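Glycosyl hydrolase, BNR repeat (Ralstonia eutropha, PDB 3B7F) is a putative glycosyl hydrolase of the seven-bladed beta-propeller, BNR-repeat type, whose activity and substrate are not established. Local coordinates at residues 96-101 against 147-152; 55-60 against 71-76; 112-118 against 133-138; 61-66 against 125-131. One frame throughout, in Å; residues are numbered along the deposited sequence. Where two conformers were deposited one is given.

Contact 1. Residues 96-101 against 147-152. With EDO (1,2-ethanediol), chain Q.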
loop_
_atom_site.group_PDB
_atom_site.type_symbol
_atom_site.label_atom_id
_atom_site.label_comp_id
_atom_site.label_asym_id
_atom_site.label_seq_id
_atom_site.Cartn_x
_atom_site.Cartn_y
_atom_site.Cartn_z
ATOM N N ALA A 96 17.152 -10.554 7.898
ATOM C CA ALA A 96 16.611 -11.904 7.652
ATOM C C ALA A 96 17.728 -12.932 7.570
ATOM O O ALA A 96 18.778 -12.640 6.994
ATOM C CB ALA A 96 15.776 -11.947 6.349
ATOM N N THR A 97 17.520 -14.112 8.157
ATOM C CA THR A 97 18.503 -15.188 8.030
ATOM C C THR A 97 18.362 -15.684 6.581
ATOM O O THR A 97 19.384 -15.897 5.903
ATOM C CB THR A 97 18.385 -16.280 9.120
ATOM O OG1 THR A 97 17.113 -16.925 9.064
ATOM C CG2 THR A 97 18.561 -15.664 10.483
ATOM N N ARG A 98 17.114 -15.780 6.091
ATOM C CA ARG A 98 16.827 -16.142 4.696
ATOM C C ARG A 98 15.832 -15.126 4.087
ATOM O O ARG A 98 14.617 -15.315 4.177
ATOM C CB ARG A 98 16.274 -17.564 4.603
ATOM C CG ARG A 98 15.981 -18.041 3.172
ATOM C CD ARG A 98 15.210 -19.356 3.166
ATOM N NE ARG A 98 14.723 -19.662 1.812
ATOM C CZ ARG A 98 13.875 -20.646 1.486
ATOM N NH1 ARG A 98 13.356 -21.465 2.409
ATOM N NH2 ARG A 98 13.519 -20.798 0.207
ATOM N N PRO A 99 16.341 -14.054 3.444
ATOM C CA PRO A 99 15.394 -13.119 2.834
ATOM C C PRO A 99 14.781 -13.682 1.541
ATOM O O PRO A 99 15.259 -14.688 1.044
ATOM C CB PRO A 99 16.267 -11.901 2.539
ATOM C CG PRO A 99 17.625 -12.473 2.296
ATOM C CD PRO A 99 17.735 -13.603 3.265
ATOM N N PRO A 100 13.705 -13.051 1.021
ATOM C CA PRO A 100 13.105 -13.479 -0.239
ATOM C C PRO A 100 14.097 -13.620 -1.413
ATOM O O PRO A 100 14.861 -12.699 -1.705
ATOM C CB PRO A 100 12.096 -12.355 -0.522
ATOM C CG PRO A 100 11.665 -11.927 0.808
ATOM C CD PRO A 100 12.939 -11.924 1.603
ATOM N N ALA A 101 14.087 -14.787 -2.044
ATOM C CA ALA A 101 14.959 -15.088 -3.179
ATOM C C ALA A 101 14.259 -16.118 -4.001
ATOM O O ALA A 101 13.725 -17.069 -3.443
ATOM C CB ALA A 101 16.298 -15.630 -2.718
ATOM N N GLY A 147 9.228 -13.257 9.984
ATOM C CA GLY A 147 10.056 -12.628 8.980
ATOM C C GLY A 147 11.529 -12.912 9.044
ATOM O O GLY A 147 12.281 -12.216 8.388
ATOM N N ALA A 148 11.958 -13.910 9.823
ATOM C CA ALA A 148 13.377 -14.280 9.867
ATOM C C ALA A 148 13.790 -14.970 8.567
ATOM O O ALA A 148 14.841 -14.646 8.007
ATOM C CB ALA A 148 13.692 -15.161 11.097
ATOM N N SER A 149 12.946 -15.894 8.097
ATOM C CA SER A 149 13.187 -16.680 6.887
ATOM C C SER A 149 11.961 -16.629 5.996
ATOM O O SER A 149 10.826 -16.610 6.480
ATOM C CB SER A 149 13.545 -18.139 7.218
ATOM O OG SER A 149 12.488 -18.786 7.893
ATOM N N TRP A 150 12.213 -16.601 4.694
ATOM C CA TRP A 150 11.193 -16.490 3.679
ATOM C C TRP A 150 11.361 -17.579 2.644
ATOM O O TRP A 150 12.495 -17.922 2.312
ATOM C CB TRP A 150 11.327 -15.131 3.003
ATOM C CG TRP A 150 11.046 -13.985 3.946
ATOM C CD1 TRP A 150 11.931 -13.368 4.793
ATOM C CD2 TRP A 150 9.792 -13.339 4.139
ATOM N NE1 TRP A 150 11.301 -12.389 5.498
ATOM C CE2 TRP A 150 9.981 -12.359 5.134
ATOM C CE3 TRP A 150 8.508 -13.521 3.596
ATOM C CZ2 TRP A 150 8.955 -11.537 5.570
ATOM C CZ3 TRP A 150 7.485 -12.733 4.041
ATOM C CH2 TRP A 150 7.714 -11.740 5.016
ATOM N N GLU A 151 10.240 -18.120 2.154
ATOM C CA GLU A 151 10.239 -19.104 1.079
ATOM C C GLU A 151 9.250 -18.614 0.000
ATOM O O GLU A 151 8.287 -17.894 0.326
ATOM C CB GLU A 151 9.814 -20.484 1.598
ATOM C CG GLU A 151 8.297 -20.602 1.861
ATOM C CD GLU A 151 7.867 -21.818 2.663
ATOM O OE1 GLU A 151 8.644 -22.814 2.751
ATOM O OE2 GLU A 151 6.725 -21.740 3.205
ATOM N N PRO A 152 9.473 -18.987 -1.275
ATOM C CA PRO A 152 8.490 -18.637 -2.299
ATOM C C PRO A 152 7.107 -19.269 -2.083
ATOM O O PRO A 152 7.028 -20.363 -1.540
ATOM C CB PRO A 152 9.085 -19.216 -3.586
ATOM C CG PRO A 152 10.407 -19.722 -3.279
ATOM C CD PRO A 152 10.635 -19.705 -1.825
HETATM C C1 EDO Q . 9.963 -19.773 6.477
HETATM O O1 EDO Q . 9.412 -18.998 7.556
HETATM C C2 EDO Q . 8.886 -20.345 5.574
HETATM O O2 EDO Q . 7.835 -20.926 6.358
#
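This is an interblade contact at the outer edge of the seven-bladed beta-propeller: the loop leaving strand 94-95, the last strand of one blade, lies along the Asp box of the next, the BNR signature running from S143 to W150. A single backbone bridge joins them. R98 N donates to A148 O (3.2 Å), W150 N donates to R98 O (2.8 Å), and T97 N adds a weak bond to A148 O at 2.7 Å. G147 takes a positive phi (86°), at which a CB would clash with the carbonyl O of the residue before, and S149 OG is held by D145 of the same motif. From there W150 enters the interior, touching V83 of the first blade and W131 and A133 of its own. P100 CD lies over the five-membered ring of W150, 3.9 Å from its centroid, in a CH-pi contact, and A96 CB lies at the indole edge. A bound 1,2-ethanediol, probably from the crystallisation liquor, donates from O1 to S149 O at 3.0 Å.

Contact 2. Residues 55-60 against 71-76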
loop_
_atom_site.group_PDB
_atom_site.type_symbol
_atom_site.label_atom_id
_atom_site.label_comp_id
_atom_site.label_asym_id
_atom_site.label_seq_id
_atom_site.Cartn_x
_atom_site.Cartn_y
_atom_site.Cartn_z
ATOM N N HIS A 55 20.318 3.571 3.420
ATOM C CA HIS A 55 19.651 2.420 2.839
ATOM C C HIS A 55 18.310 2.898 2.274
ATOM O O HIS A 55 17.704 3.825 2.802
ATOM C CB HIS A 55 19.398 1.352 3.903
ATOM C CG HIS A 55 20.642 0.756 4.507
ATOM N ND1 HIS A 55 20.689 -0.549 4.950
ATOM C CD2 HIS A 55 21.880 1.271 4.725
ATOM C CE1 HIS A 55 21.887 -0.798 5.447
ATOM N NE2 HIS A 55 22.632 0.288 5.314
ATOM N N THR A 56 17.864 2.241 1.215
ATOM C CA THR A 56 16.586 2.486 0.563
ATOM C C THR A 56 15.579 1.615 1.290
ATOM O O THR A 56 15.730 0.396 1.300
ATOM C CB THR A 56 16.650 2.123 -0.935
ATOM O OG1 THR A 56 17.655 2.925 -1.554
ATOM C CG2 THR A 56 15.320 2.383 -1.631
ATOM N N ILE A 57 14.584 2.241 1.921
ATOM C CA ILE A 57 13.592 1.532 2.695
ATOM C C ILE A 57 12.286 1.592 1.937
ATOM O O ILE A 57 11.768 2.676 1.670
ATOM C CB ILE A 57 13.391 2.121 4.130
ATOM C CG1 ILE A 57 14.733 2.461 4.812
ATOM C CG2 ILE A 57 12.486 1.162 4.966
ATOM C CD1 ILE A 57 15.773 1.305 4.913
ATOM N N HIS A 58 11.741 0.423 1.626
ATOM C CA HIS A 58 10.500 0.333 0.871
ATOM C C HIS A 58 9.191 0.261 1.634
ATOM O O HIS A 58 8.173 0.717 1.120
ATOM C CB HIS A 58 10.593 -0.843 -0.107
ATOM C CG HIS A 58 11.443 -0.521 -1.284
ATOM N ND1 HIS A 58 10.959 0.209 -2.350
ATOM C CD2 HIS A 58 12.756 -0.745 -1.530
ATOM C CE1 HIS A 58 11.937 0.391 -3.220
ATOM N NE2 HIS A 58 13.037 -0.174 -2.745
ATOM N N HIS A 59 9.197 -0.325 2.816
ATOM C CA HIS A 59 7.979 -0.520 3.572
ATOM C C HIS A 59 8.318 -0.882 5.018
ATOM O O HIS A 59 9.230 -1.664 5.250
ATOM C CB HIS A 59 7.182 -1.644 2.914
ATOM C CG HIS A 59 5.699 -1.599 3.145
ATOM N ND1 HIS A 59 4.906 -2.694 2.919
ATOM C CD2 HIS A 59 4.865 -0.614 3.563
ATOM C CE1 HIS A 59 3.644 -2.381 3.161
ATOM N NE2 HIS A 59 3.593 -1.117 3.528
ATOM N N ILE A 60 7.605 -0.281 5.972
ATOM C CA ILE A 60 7.805 -0.569 7.391
ATOM C C ILE A 60 6.398 -0.848 7.897
ATOM O O ILE A 60 5.516 0.012 7.760
ATOM C CB ILE A 60 8.478 0.588 8.212
ATOM C CG1 ILE A 60 9.648 1.245 7.458
ATOM C CG2 ILE A 60 8.960 0.041 9.563
ATOM C CD1 ILE A 60 10.134 2.512 8.095
ATOM N N LEU A 71 8.365 -5.252 10.791
ATOM C CA LEU A 71 9.185 -5.657 9.646
ATOM C C LEU A 71 9.412 -4.439 8.778
ATOM O O LEU A 71 8.571 -3.556 8.721
ATOM C CB LEU A 71 8.576 -6.798 8.826
ATOM C CG LEU A 71 8.492 -8.198 9.496
ATOM C CD1 LEU A 71 8.119 -9.246 8.471
ATOM C CD2 LEU A 71 9.785 -8.631 10.201
HETATM N N MSE A 72 10.589 -4.399 8.165
HETATM C CA MSE A 72 11.043 -3.321 7.315
HETATM C C MSE A 72 11.730 -3.887 6.058
HETATM O O MSE A 72 12.761 -4.509 6.177
HETATM C CB MSE A 72 12.031 -2.467 8.101
HETATM C CG MSE A 72 12.735 -1.403 7.265
HETATM SE SE MSE A 72 14.125 -0.523 8.199
HETATM C CE MSE A 72 13.182 0.238 9.678
ATOM N N ALA A 73 11.136 -3.685 4.882
ATOM C CA ALA A 73 11.706 -4.091 3.592
ATOM C C ALA A 73 12.794 -3.059 3.217
ATOM O O ALA A 73 12.546 -1.841 3.189
ATOM C CB ALA A 73 10.586 -4.184 2.517
ATOM N N ALA A 74 14.012 -3.525 2.986
ATOM C CA ALA A 74 15.154 -2.636 2.722
ATOM C C ALA A 74 16.146 -3.241 1.749
ATOM O O ALA A 74 16.175 -4.463 1.567
ATOM C CB ALA A 74 15.871 -2.302 4.028
ATOM N N ARG A 75 16.949 -2.373 1.125
ATOM C CA ARG A 75 17.982 -2.797 0.193
ATOM C C ARG A 75 19.371 -2.320 0.624
ATOM O O ARG A 75 19.602 -1.116 0.778
ATOM C CB ARG A 75 17.663 -2.333 -1.210
ATOM C CG ARG A 75 18.543 -3.022 -2.259
ATOM C CD ARG A 75 17.767 -3.441 -3.482
ATOM N NE ARG A 75 17.755 -2.506 -4.607
ATOM C CZ ARG A 75 16.898 -1.496 -4.817
ATOM N NH1 ARG A 75 15.941 -1.157 -3.942
ATOM N NH2 ARG A 75 17.024 -0.777 -5.937
ATOM N N THR A 76 20.239 -3.328 0.830
ATOM C CA THR A 76 21.669 -3.294 1.249
ATOM C C THR A 76 21.854 -2.698 2.626
ATOM O O THR A 76 21.625 -3.403 3.605
ATOM C CB THR A 76 22.645 -2.641 0.201
ATOM O OG1 THR A 76 22.410 -1.229 0.113
ATOM C CG2 THR A 76 22.512 -3.312 -1.187
#
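I57, I60 and M72, the last a selenomethionine, form the apolar centre. I57 CG2 lies 3.5 Å from M72 CG, I60 CG1 is 4.1 Å from that same M72 CG, and I57 CD1 meets A74 CB at 3.7 Å. This face of the hairpin packs on A33 and F35 of the preceding blade; the face carrying A73 turns to V117 and L120 of the following one. Between the faces, the strands run antiparallel at 169°, their axes 4.6 Å apart. R75 N donates to T56 O (3.0 Å), H58 N to A73 O (2.9 Å) and A73 N to H59 O (2.8 Å). H58 is the extra residue of a beta bulge: the register slips by one between I57-A74 and H59-A73, which turns the H58 side chain sideways, where its ring stacks on H116 and Y386. At the polar edge, T56 OG1 bonds I30 O, H59 ND1 bonds L120 N, and poorly ordered R75 brings NH1 to 3.3 Å from H58 NE2. Strands 56-62 and 70-75 are the two inner strands of a four-stranded antiparallel blade, the repeating unit of a beta-propeller, covered here on both faces by the neighbouring blades.

Contact 3. Residues 112-118 against 133-138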
loop_
_atom_site.group_PDB
_atom_site.type_symbol
_atom_site.label_atom_id
_atom_site.label_comp_id
_atom_site.label_asym_id
_atom_site.label_seq_id
_atom_site.Cartn_x
_atom_site.Cartn_y
_atom_site.Cartn_z
ATOM N N ARG A 112 15.240 -15.720 -12.718
ATOM C CA ARG A 112 14.880 -14.380 -12.188
ATOM C C ARG A 112 15.558 -14.071 -10.855
ATOM O O ARG A 112 15.805 -14.978 -10.055
ATOM C CB ARG A 112 13.381 -14.256 -11.906
ATOM C CG ARG A 112 12.420 -14.703 -12.989
ATOM C CD ARG A 112 11.003 -14.779 -12.429
ATOM N NE ARG A 112 10.272 -13.523 -12.500
ATOM C CZ ARG A 112 9.083 -13.292 -11.932
ATOM N NH1 ARG A 112 8.482 -14.209 -11.178
ATOM N NH2 ARG A 112 8.504 -12.114 -12.104
ATOM N N VAL A 113 15.821 -12.785 -10.617
ATOM C CA VAL A 113 16.467 -12.282 -9.407
ATOM C C VAL A 113 15.607 -11.187 -8.730
ATOM O O VAL A 113 15.083 -10.302 -9.410
ATOM C CB VAL A 113 17.888 -11.728 -9.739
ATOM C CG1 VAL A 113 18.448 -10.883 -8.594
ATOM C CG2 VAL A 113 18.832 -12.865 -10.097
ATOM N N VAL A 114 15.482 -11.269 -7.403
ATOM C CA VAL A 114 14.742 -10.300 -6.594
ATOM C C VAL A 114 15.536 -8.987 -6.560
ATOM O O VAL A 114 16.690 -8.970 -6.125
ATOM C CB VAL A 114 14.455 -10.834 -5.146
ATOM C CG1 VAL A 114 13.942 -9.725 -4.213
ATOM C CG2 VAL A 114 13.463 -12.033 -5.179
ATOM N N ASP A 115 14.929 -7.909 -7.077
ATOM C CA ASP A 115 15.549 -6.597 -7.041
ATOM C C ASP A 115 15.312 -5.987 -5.669
ATOM O O ASP A 115 16.250 -5.512 -5.045
ATOM C CB ASP A 115 15.018 -5.658 -8.113
ATOM C CG ASP A 115 15.772 -4.347 -8.130
ATOM O OD1 ASP A 115 16.919 -4.311 -8.611
ATOM O OD2 ASP A 115 15.221 -3.351 -7.640
ATOM N N HIS A 116 14.056 -5.982 -5.217
ATOM C CA HIS A 116 13.729 -5.506 -3.874
ATOM C C HIS A 116 12.410 -6.069 -3.369
ATOM O O HIS A 116 11.549 -6.457 -4.151
ATOM C CB HIS A 116 13.739 -3.960 -3.811
ATOM C CG HIS A 116 12.765 -3.283 -4.725
ATOM N ND1 HIS A 116 13.080 -2.919 -6.014
ATOM C CD2 HIS A 116 11.501 -2.856 -4.515
ATOM C CE1 HIS A 116 12.038 -2.331 -6.573
ATOM N NE2 HIS A 116 11.062 -2.285 -5.683
ATOM N N VAL A 117 12.295 -6.154 -2.045
ATOM C CA VAL A 117 11.054 -6.524 -1.385
ATOM C C VAL A 117 10.296 -5.216 -1.361
ATOM O O VAL A 117 10.770 -4.226 -0.792
ATOM C CB VAL A 117 11.266 -7.056 0.024
ATOM C CG1 VAL A 117 9.909 -7.405 0.683
ATOM C CG2 VAL A 117 12.196 -8.267 -0.015
ATOM N N PHE A 118 9.129 -5.196 -1.985
ATOM C CA PHE A 118 8.349 -3.973 -2.107
ATOM C C PHE A 118 7.253 -3.805 -1.046
ATOM O O PHE A 118 7.046 -2.703 -0.546
ATOM C CB PHE A 118 7.713 -3.932 -3.492
ATOM C CG PHE A 118 6.942 -2.687 -3.752
ATOM C CD1 PHE A 118 7.608 -1.514 -4.033
ATOM C CD2 PHE A 118 5.563 -2.679 -3.725
ATOM C CE1 PHE A 118 6.909 -0.339 -4.260
ATOM C CE2 PHE A 118 4.858 -1.499 -3.946
ATOM C CZ PHE A 118 5.527 -0.340 -4.207
ATOM N N ALA A 133 5.320 -11.382 1.634
ATOM C CA ALA A 133 6.155 -10.368 1.038
ATOM C C ALA A 133 5.927 -10.362 -0.482
ATOM O O ALA A 133 5.823 -11.425 -1.107
ATOM C CB ALA A 133 7.611 -10.618 1.338
ATOM N N GLY A 134 5.839 -9.152 -1.042
ATOM C CA GLY A 134 5.732 -8.925 -2.479
ATOM C C GLY A 134 7.020 -8.260 -2.951
ATOM O O GLY A 134 7.480 -7.315 -2.320
ATOM N N THR A 135 7.574 -8.748 -4.064
ATOM C CA THR A 135 8.842 -8.277 -4.621
ATOM C C THR A 135 8.753 -7.591 -5.990
ATOM O O THR A 135 7.713 -7.602 -6.635
ATOM C CB THR A 135 9.858 -9.481 -4.803
ATOM O OG1 THR A 135 9.306 -10.455 -5.707
ATOM C CG2 THR A 135 10.215 -10.150 -3.454
ATOM N N SER A 136 9.885 -6.997 -6.390
ATOM C CA SER A 136 10.140 -6.499 -7.729
ATOM C C SER A 136 11.344 -7.332 -8.247
ATOM O O SER A 136 12.372 -7.345 -7.588
ATOM C CB SER A 136 10.513 -5.028 -7.750
ATOM O OG SER A 136 10.861 -4.616 -9.071
ATOM N N PRO A 137 11.201 -8.078 -9.368
ATOM C CA PRO A 137 10.011 -8.283 -10.207
ATOM C C PRO A 137 8.951 -9.099 -9.452
ATOM O O PRO A 137 9.218 -9.574 -8.351
ATOM C CB PRO A 137 10.561 -8.992 -11.438
ATOM C CG PRO A 137 11.750 -9.730 -10.950
ATOM C CD PRO A 137 12.354 -8.835 -9.893
ATOM N N GLN A 138 7.772 -9.264 -10.043
ATOM C CA GLN A 138 6.626 -9.844 -9.328
ATOM C C GLN A 138 6.937 -11.209 -8.747
ATOM O O GLN A 138 7.381 -12.100 -9.443
ATOM C CB GLN A 138 5.342 -9.909 -10.202
ATOM C CG GLN A 138 4.771 -8.576 -10.812
ATOM C CD GLN A 138 5.347 -8.227 -12.167
ATOM O OE1 GLN A 138 6.554 -8.392 -12.391
ATOM N NE2 GLN A 138 4.492 -7.718 -13.083
#
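Four backbone hydrogen bonds hold together the first two strands of this propeller blade, and two of them converge on one carbonyl. D115 N and H116 N both donate to S136 O, at 2.7 and 3.2 Å, while S136 N returns a bond to H116 O at 2.8 Å: D115 and H116 together face S136 in a classic beta bulge. Further along, F118 N donates to G134 O (2.7 Å). Next to the bulge, H116 ND1 gives a 2.7 Å hydrogen bond to D115 OD2, which fixes the imidazole within its own segment; the same carboxylate makes a long, weak ion pair with R75 of the preceding blade. The second strand ends at a cis peptide before P137, where T135 OG1 bonds P137 O (2.8 Å), and R112 reaches over to donate weakly from NH2 to Q138 O at 2.9 Å. In the packing layer, S136 CB sits over the H116 ring, 3.6 Å from its centroid and 24° off the normal, a CH-pi contact on an imidazole that also stacks with H58. On the other face of the sheet V117 CG1 meets A133 CB at 4.0 Å, and V114 CG1 lies 3.8 Å from T135 CG2, with F141 close to both V114 and T135. Beyond the bulge, V113 O approaches P137 CD to 3.1 Å.

Contact 4. Residues 61-66 against 125-131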
loop_
_atom_site.group_PDB
_atom_site.type_symbol
_atom_site.label_atom_id
_atom_site.label_comp_id
_atom_site.label_asym_id
_atom_site.label_seq_id
_atom_site.Cartn_x
_atom_site.Cartn_y
_atom_site.Cartn_z
ATOM N N VAL A 61 6.178 -2.054 8.419
ATOM C CA VAL A 61 4.861 -2.470 8.879
ATOM C C VAL A 61 4.941 -3.073 10.277
ATOM O O VAL A 61 5.831 -3.859 10.561
ATOM C CB VAL A 61 4.251 -3.501 7.930
ATOM C CG1 VAL A 61 2.835 -3.872 8.394
ATOM C CG2 VAL A 61 4.257 -2.983 6.481
ATOM N N GLN A 62 4.007 -2.682 11.137
ATOM C CA GLN A 62 3.858 -3.242 12.475
ATOM C C GLN A 62 2.932 -4.450 12.387
ATOM O O GLN A 62 1.964 -4.423 11.618
ATOM C CB GLN A 62 3.197 -2.241 13.391
ATOM C CG GLN A 62 2.959 -2.737 14.809
ATOM C CD GLN A 62 2.380 -1.671 15.661
ATOM O OE1 GLN A 62 1.324 -1.121 15.357
ATOM N NE2 GLN A 62 3.072 -1.343 16.730
ATOM N N ASP A 63 3.219 -5.482 13.186
ATOM C CA ASP A 63 2.353 -6.643 13.296
ATOM C C ASP A 63 1.202 -6.207 14.225
ATOM O O ASP A 63 1.442 -5.959 15.408
ATOM C CB ASP A 63 3.118 -7.831 13.895
ATOM C CG ASP A 63 2.389 -9.151 13.752
ATOM O OD1 ASP A 63 1.166 -9.151 13.549
ATOM O OD2 ASP A 63 3.062 -10.204 13.832
ATOM N N PRO A 64 -0.041 -6.111 13.704
ATOM C CA PRO A 64 -1.139 -5.715 14.585
ATOM C C PRO A 64 -1.529 -6.836 15.564
ATOM O O PRO A 64 -2.203 -6.558 16.543
ATOM C CB PRO A 64 -2.290 -5.385 13.615
ATOM C CG PRO A 64 -2.033 -6.179 12.443
ATOM C CD PRO A 64 -0.532 -6.391 12.341
ATOM N N ARG A 65 -1.109 -8.074 15.285
ATOM C CA ARG A 65 -1.320 -9.189 16.195
ATOM C C ARG A 65 -0.434 -9.071 17.428
ATOM O O ARG A 65 -0.840 -9.491 18.489
ATOM C CB ARG A 65 -1.036 -10.522 15.498
ATOM C CG ARG A 65 -1.983 -10.806 14.312
ATOM C CD ARG A 65 -1.460 -11.929 13.459
ATOM N NE ARG A 65 -0.208 -11.549 12.833
ATOM C CZ ARG A 65 0.493 -12.291 11.983
ATOM N NH1 ARG A 65 0.056 -13.458 11.536
ATOM N NH2 ARG A 65 1.629 -11.806 11.523
ATOM N N GLU A 66 0.774 -8.532 17.258
ATOM C CA GLU A 66 1.786 -8.378 18.314
ATOM C C GLU A 66 2.493 -7.044 18.073
ATOM O O GLU A 66 3.528 -7.004 17.418
ATOM C CB GLU A 66 2.785 -9.532 18.274
ATOM C CG GLU A 66 2.151 -10.912 18.313
ATOM C CD GLU A 66 3.155 -12.040 18.328
ATOM O OE1 GLU A 66 4.112 -11.933 19.133
ATOM O OE2 GLU A 66 2.953 -13.027 17.558
ATOM N N ALA A 125 -4.962 -13.549 12.067
ATOM C CA ALA A 125 -4.925 -13.548 13.537
ATOM C C ALA A 125 -4.607 -14.918 14.138
ATOM O O ALA A 125 -3.889 -15.027 15.143
ATOM C CB ALA A 125 -6.288 -13.014 14.093
ATOM N N SER A 126 -5.131 -15.959 13.493
ATOM C CA SER A 126 -4.962 -17.338 13.908
ATOM C C SER A 126 -3.617 -17.929 13.519
ATOM O O SER A 126 -3.353 -19.076 13.873
ATOM C CB SER A 126 -6.040 -18.207 13.271
ATOM O OG SER A 126 -5.753 -18.403 11.896
ATOM N N GLU A 127 -2.776 -17.200 12.777
ATOM C CA GLU A 127 -1.465 -17.733 12.377
ATOM C C GLU A 127 -0.354 -16.763 12.757
ATOM O O GLU A 127 0.353 -16.273 11.878
ATOM C CB GLU A 127 -1.474 -18.042 10.877
ATOM C CG GLU A 127 -2.534 -19.071 10.480
ATOM C CD GLU A 127 -2.491 -19.440 9.018
ATOM O OE1 GLU A 127 -1.759 -18.794 8.236
ATOM O OE2 GLU A 127 -3.196 -20.397 8.654
ATOM N N PRO A 128 -0.156 -16.529 14.087
ATOM C CA PRO A 128 0.856 -15.563 14.497
ATOM C C PRO A 128 2.229 -15.958 13.964
ATOM O O PRO A 128 2.501 -17.139 13.826
ATOM C CB PRO A 128 0.794 -15.577 16.037
ATOM C CG PRO A 128 0.013 -16.749 16.421
ATOM C CD PRO A 128 -0.815 -17.157 15.248
ATOM N N GLY A 129 3.035 -14.955 13.601
ATOM C CA GLY A 129 4.339 -15.170 12.993
ATOM C C GLY A 129 4.362 -15.312 11.487
ATOM O O GLY A 129 5.448 -15.265 10.910
ATOM N N THR A 130 3.189 -15.482 10.858
ATOM C CA THR A 130 3.084 -15.635 9.406
ATOM C C THR A 130 2.953 -14.268 8.711
ATOM O O THR A 130 2.177 -13.415 9.147
ATOM C CB THR A 130 1.914 -16.586 9.021
ATOM O OG1 THR A 130 2.202 -17.906 9.511
ATOM C CG2 THR A 130 1.694 -16.643 7.497
ATOM N N TRP A 131 3.746 -14.048 7.658
ATOM C CA TRP A 131 3.717 -12.827 6.845
ATOM C C TRP A 131 3.834 -13.189 5.379
ATOM O O TRP A 131 4.289 -14.289 5.041
ATOM C CB TRP A 131 4.914 -11.923 7.135
ATOM C CG TRP A 131 4.933 -11.259 8.469
ATOM C CD1 TRP A 131 5.189 -11.843 9.658
ATOM C CD2 TRP A 131 4.754 -9.858 8.730
ATOM N NE1 TRP A 131 5.133 -10.908 10.663
ATOM C CE2 TRP A 131 4.864 -9.679 10.118
ATOM C CE3 TRP A 131 4.485 -8.737 7.922
ATOM C CZ2 TRP A 131 4.742 -8.419 10.724
ATOM C CZ3 TRP A 131 4.350 -7.493 8.528
ATOM C CH2 TRP A 131 4.474 -7.348 9.904
HETATM O O HOH W 1 5.642 -10.939 13.646
HETATM O O HOH W 2 2.161 -12.632 14.987
#
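V61 starts the contact at the end of the innermost strand of its blade, its CG1 3.9 Å from W131 CZ3 on the second strand of the next blade. Two residues on, D63 lays CB against the indole, 3.6 Å from W131 CZ2, and OD1 accepts from R65 N (3.1 Å) in an Asx turn. The same OD1 forms a salt bridge with R65 NE at 2.9 Å, while one water, 2.7 Å from D63 OD2 and 3.0 Å from W131 NE1, links carboxylate to indole. So braced, R65 reaches the type II turn E127-T130: NH2 donates to T130 O at 2.9 Å, and NH1 also bonds H124 O. E66 OE2 accepts from a second water (2.7 Å), which also binds D63 OD2 (2.8 Å) and G129 N (2.8 Å); E66 OE1 forms a salt bridge with R69. With the salt bridge of R65 made inside its own segment, the blades are joined here by guanidinium-to-carbonyl hydrogen bonds, ordered water and packing on W131.

From the N terminus, contact 2 closes first, a short hairpin loop within one blade. Contact 4 opens inside that loop, where strand 56-62 runs on past contact 2, and closes at 125-131 in the next blade, so the two cross. Contact 1 opens at 96-101, before contact 4 has closed, and closes at 147-152, crossing it in turn. Contact 3 is nested within contact 1 and crosses contact 4. Contacts 2 and 3 pair the first two strands of their respective blades; contacts 1 and 4 bind those blades to each other. W150 of contact 1 touches L71, A133 and W131, meeting all three other contacts, while H58 and H116 join contacts 2 and 3.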